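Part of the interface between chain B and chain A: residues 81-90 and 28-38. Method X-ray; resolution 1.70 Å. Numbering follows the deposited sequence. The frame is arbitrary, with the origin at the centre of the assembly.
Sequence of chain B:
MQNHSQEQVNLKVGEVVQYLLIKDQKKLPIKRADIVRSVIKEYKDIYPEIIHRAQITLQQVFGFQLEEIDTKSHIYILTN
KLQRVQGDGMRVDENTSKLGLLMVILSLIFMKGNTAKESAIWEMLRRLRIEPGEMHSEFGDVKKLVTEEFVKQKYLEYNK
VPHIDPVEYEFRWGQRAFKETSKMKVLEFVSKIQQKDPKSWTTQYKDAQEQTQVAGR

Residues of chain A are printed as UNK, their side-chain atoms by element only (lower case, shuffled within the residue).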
# COMPACT_ATOMS: atom_id res chain seq x y z
N LYS B 81 12.05 -5.09 10.03
CA LYS B 81 13.18 -4.99 10.95
C LYS B 81 13.14 -3.71 11.76
O LYS B 81 13.90 -3.57 12.73
CB LYS B 81 14.50 -5.07 10.18
CG LYS B 81 14.67 -6.37 9.39
CD LYS B 81 15.96 -6.35 8.56
CE LYS B 81 17.22 -6.48 9.44
NZ LYS B 81 17.34 -7.84 10.05
N LEU B 82 12.27 -2.77 11.39
CA LEU B 82 12.15 -1.50 12.09
C LEU B 82 10.95 -1.55 13.03
O LEU B 82 9.89 -2.06 12.68
CB LEU B 82 11.97 -0.33 11.12
CG LEU B 82 12.94 -0.15 9.94
CD1 LEU B 82 12.62 1.16 9.21
CD2 LEU B 82 14.39 -0.17 10.40
N GLN B 83 11.13 -0.99 14.23
CA GLN B 83 10.04 -0.97 15.19
C GLN B 83 8.95 -0.03 14.73
O GLN B 83 9.20 1.15 14.46
CB GLN B 83 10.55 -0.53 16.56
CG GLN B 83 9.46 -0.50 17.62
CD GLN B 83 9.98 -0.03 18.97
OE1 GLN B 83 10.92 0.76 19.04
NE2 GLN B 83 9.37 -0.52 20.04
N ARG B 84 7.73 -0.54 14.65
CA ARG B 84 6.61 0.30 14.27
C ARG B 84 6.19 1.12 15.49
O ARG B 84 5.99 0.57 16.58
CB ARG B 84 5.46 -0.56 13.74
CG ARG B 84 5.80 -1.28 12.44
CD ARG B 84 5.85 -0.31 11.25
NE ARG B 84 4.57 0.37 11.06
CZ ARG B 84 3.57 -0.11 10.31
NH1 ARG B 84 3.70 -1.26 9.67
NH2 ARG B 84 2.44 0.58 10.20
N VAL B 85 6.13 2.44 15.32
CA VAL B 85 5.82 3.36 16.41
C VAL B 85 4.77 4.36 15.94
O VAL B 85 4.62 4.63 14.75
CB VAL B 85 7.08 4.10 16.92
CG1 VAL B 85 8.05 3.11 17.56
CG2 VAL B 85 7.77 4.84 15.80
N GLN B 86 4.04 4.92 16.91
CA GLN B 86 3.22 6.09 16.61
C GLN B 86 4.09 7.15 15.93
O GLN B 86 5.19 7.46 16.41
CB GLN B 86 2.60 6.65 17.89
CG GLN B 86 1.54 7.73 17.66
CD GLN B 86 2.13 9.12 17.40
OE1 GLN B 86 3.19 9.47 17.91
NE2 GLN B 86 1.43 9.91 16.59
N GLY B 87 3.62 7.66 14.80
CA GLY B 87 4.34 8.71 14.11
C GLY B 87 5.44 8.25 13.18
O GLY B 87 6.23 9.09 12.72
N ASP B 88 5.53 6.95 12.89
CA ASP B 88 6.63 6.47 12.04
C ASP B 88 6.45 6.84 10.57
O ASP B 88 7.33 6.50 9.76
CB ASP B 88 6.82 4.95 12.20
CG ASP B 88 5.56 4.15 11.89
OD1 ASP B 88 4.66 4.65 11.18
OD2 ASP B 88 5.48 2.99 12.36
N GLY B 89 5.38 7.55 10.20
CA GLY B 89 5.19 8.02 8.85
C GLY B 89 4.31 7.15 7.97
O GLY B 89 4.02 7.53 6.84
N MET B 90 3.86 6.00 8.47
CA MET B 90 3.10 5.06 7.64
C MET B 90 1.66 5.51 7.46
O MET B 90 1.04 6.04 8.38
CB MET B 90 3.15 3.69 8.28
CG MET B 90 4.56 3.22 8.39
SD MET B 90 4.96 2.40 6.87
CE MET B 90 5.12 0.80 7.53
N UNK A 28 9.81 17.01 6.61
CA UNK A 28 9.53 16.64 7.99
C UNK A 28 9.77 15.16 8.22
O UNK A 28 10.28 14.76 9.27
c UNK A 28 8.10 17.01 8.37
N UNK A 29 9.42 14.33 7.23
CA UNK A 29 9.68 12.89 7.33
C UNK A 29 11.17 12.60 7.40
O UNK A 29 11.61 11.78 8.22
c UNK A 29 9.33 10.68 6.00
c UNK A 29 9.03 12.17 6.14
c UNK A 29 8.78 10.12 4.66
c UNK A 29 8.73 9.95 7.19
N UNK A 30 11.96 13.26 6.56
CA UNK A 30 13.41 13.09 6.59
C UNK A 30 13.95 13.38 7.99
O UNK A 30 14.71 12.57 8.55
n UNK A 30 17.69 13.69 5.69
c UNK A 30 17.54 14.97 5.43
n UNK A 30 16.24 15.24 5.36
c UNK A 30 14.04 14.04 5.56
c UNK A 30 15.53 14.07 5.59
c UNK A 30 16.45 13.10 5.78
N UNK A 31 13.56 14.52 8.55
CA UNK A 31 14.00 14.88 9.90
C UNK A 31 13.59 13.82 10.91
O UNK A 31 14.39 13.39 11.75
c UNK A 31 13.44 18.11 11.89
c UNK A 31 13.46 19.74 13.73
c UNK A 31 13.41 16.22 10.30
c UNK A 31 13.90 16.69 11.66
n UNK A 31 13.72 20.03 14.99
n UNK A 31 13.70 18.52 13.26
n UNK A 31 12.95 20.67 12.93
N UNK A 32 12.32 13.40 10.86
CA UNK A 32 11.84 12.43 11.84
C UNK A 32 12.55 11.09 11.70
O UNK A 32 12.88 10.45 12.71
n UNK A 32 9.64 12.25 14.12
n UNK A 32 8.64 10.36 14.35
c UNK A 32 9.04 10.45 13.03
c UNK A 32 9.68 11.63 12.89
c UNK A 32 9.02 11.46 14.98
c UNK A 32 10.32 12.26 11.69
N UNK A 33 12.82 10.65 10.46
CA UNK A 33 13.55 9.40 10.27
C UNK A 33 14.96 9.48 10.86
O UNK A 33 15.46 8.50 11.42
s UNK A 33 12.03 8.62 8.08
c UNK A 33 13.63 9.05 8.78
N UNK A 34 15.62 10.63 10.72
CA UNK A 34 16.94 10.78 11.31
C UNK A 34 16.87 10.70 12.83
O UNK A 34 17.69 10.04 13.46
s UNK A 34 18.06 12.01 9.12
c UNK A 34 17.57 12.09 10.86
N UNK A 35 15.87 11.36 13.43
CA UNK A 35 15.76 11.34 14.89
C UNK A 35 15.42 9.95 15.41
O UNK A 35 15.99 9.50 16.41
c UNK A 35 14.01 14.77 15.20
o UNK A 35 12.85 14.33 15.34
c UNK A 35 14.71 12.36 15.33
o UNK A 35 14.30 15.98 15.24
c UNK A 35 15.12 13.77 14.99
N UNK A 36 14.53 9.23 14.71
CA UNK A 36 14.13 7.89 15.14
C UNK A 36 15.28 6.89 15.12
O UNK A 36 15.18 5.85 15.78
c UNK A 36 11.58 7.81 14.54
c UNK A 36 13.01 7.36 14.24
c UNK A 36 10.61 7.36 13.45
c UNK A 36 11.14 7.26 15.90
N UNK A 37 16.35 7.16 14.38
CA UNK A 37 17.40 6.16 14.21
C UNK A 37 18.78 6.72 14.54
O UNK A 37 19.79 6.12 14.16
n UNK A 37 14.11 4.07 11.95
c UNK A 37 17.35 5.58 12.80
c UNK A 37 16.10 4.81 12.53
c UNK A 37 14.69 3.12 12.67
c UNK A 37 14.97 5.14 11.85
n UNK A 37 15.88 3.55 13.04
N UNK A 38 18.83 7.84 15.26
CA UNK A 38 20.08 8.37 15.82
C UNK A 38 21.09 8.70 14.73
O UNK A 38 22.29 8.48 14.89
c UNK A 38 20.67 7.40 16.85
n UNK A 38 18.19 7.63 20.81
c UNK A 38 17.75 7.66 19.39
c UNK A 38 18.85 8.11 18.43
c UNK A 38 19.67 6.94 17.91
O HOH W 1 7.45 8.69 16.02

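Position 28 carries a single carbon and lies out of reach of chain B: alanine, A28(A), whose O accepts the backbone N of position 32 as the helix runs on.

Position 29 has four carbons forked at the second, hence leucine. CD1 of L29(A) lies 4.4 Å from CA of G89(B). An ideal CB on G89(B) would come within 3.0 Å of CD1 of L29(A), a clash, so the bare glycine leaves room for the branched side chain; its backbone angles call for glycine as well.

Position 30, one carbon and then a five-membered ring of three carbons and two nitrogens, is histidine, H30(A), buried and out of reach of chain B. Position 31, three carbons, a nitrogen and a carbon bearing two more nitrogens, is arginine; R31(A) makes no contact with chain B, and its charged side chain suits an exposed position.

Position 32 shows the same ring pattern as position 30, but here it points toward chain B: histidine. CD2 of H32(A) approaches O of G87(B) to 3.1 Å, obliquely to the ring. NE2 of H32(A) is 3.2 Å from O of G87(B), but the angle is too poor for a hydrogen bond. Instead, a water bridges the chains, its O 2.6 Å from NE2 of H32(A) and 2.6 Å from O of Q86(B), to which it donates.

Positions 33 and 34 each have one carbon and one sulfur: cysteines. Both are buried; C33(A) points sideways to chain B, and C34(A) is out of its reach.

Position 35 has three carbons, the third bearing two oxygens: glutamate. OE2 of E35(A) accepts NE of R31(A) at 3.3 Å, a salt bridge one helical turn apart.

Position 36, four carbons forked at the second, is leucine, pointing toward chain B. Its branched apolar end suits V85(B): CD2 of L36(A) meets CG2 of V85(B) at 4.2 Å, and CD1 of L36(A) lies 4.3 Å from CA of D88(B).

Position 37 is again a ring with two nitrogens, histidine. The side chain starts sideways but its end comes nearer, bringing CE1 of H37(A) to 4.0 Å from CD2 of L82(B), while NE2 is hydrogen-bonded elsewhere in the structure. Position 38, four carbons in a row ending in nitrogen, is lysine; K38(A) is free of the contact, its charge suited to exposure.

No direct hydrogen bond joins the stretches: packing and one water do the work. On chain B a type II turn from V85(B) to D88(B) shapes the surface, held by N of D88(B) to O of V85(B) at 3.1 Å and by N of V85(B) to OD2 of D88(B) at 3.1 Å; a salt bridge from NE of R84(B) to OD2 of D88(B), 3.1 Å, ties in the preceding residue.

Chain A (28-38) ALHRHCCELHK
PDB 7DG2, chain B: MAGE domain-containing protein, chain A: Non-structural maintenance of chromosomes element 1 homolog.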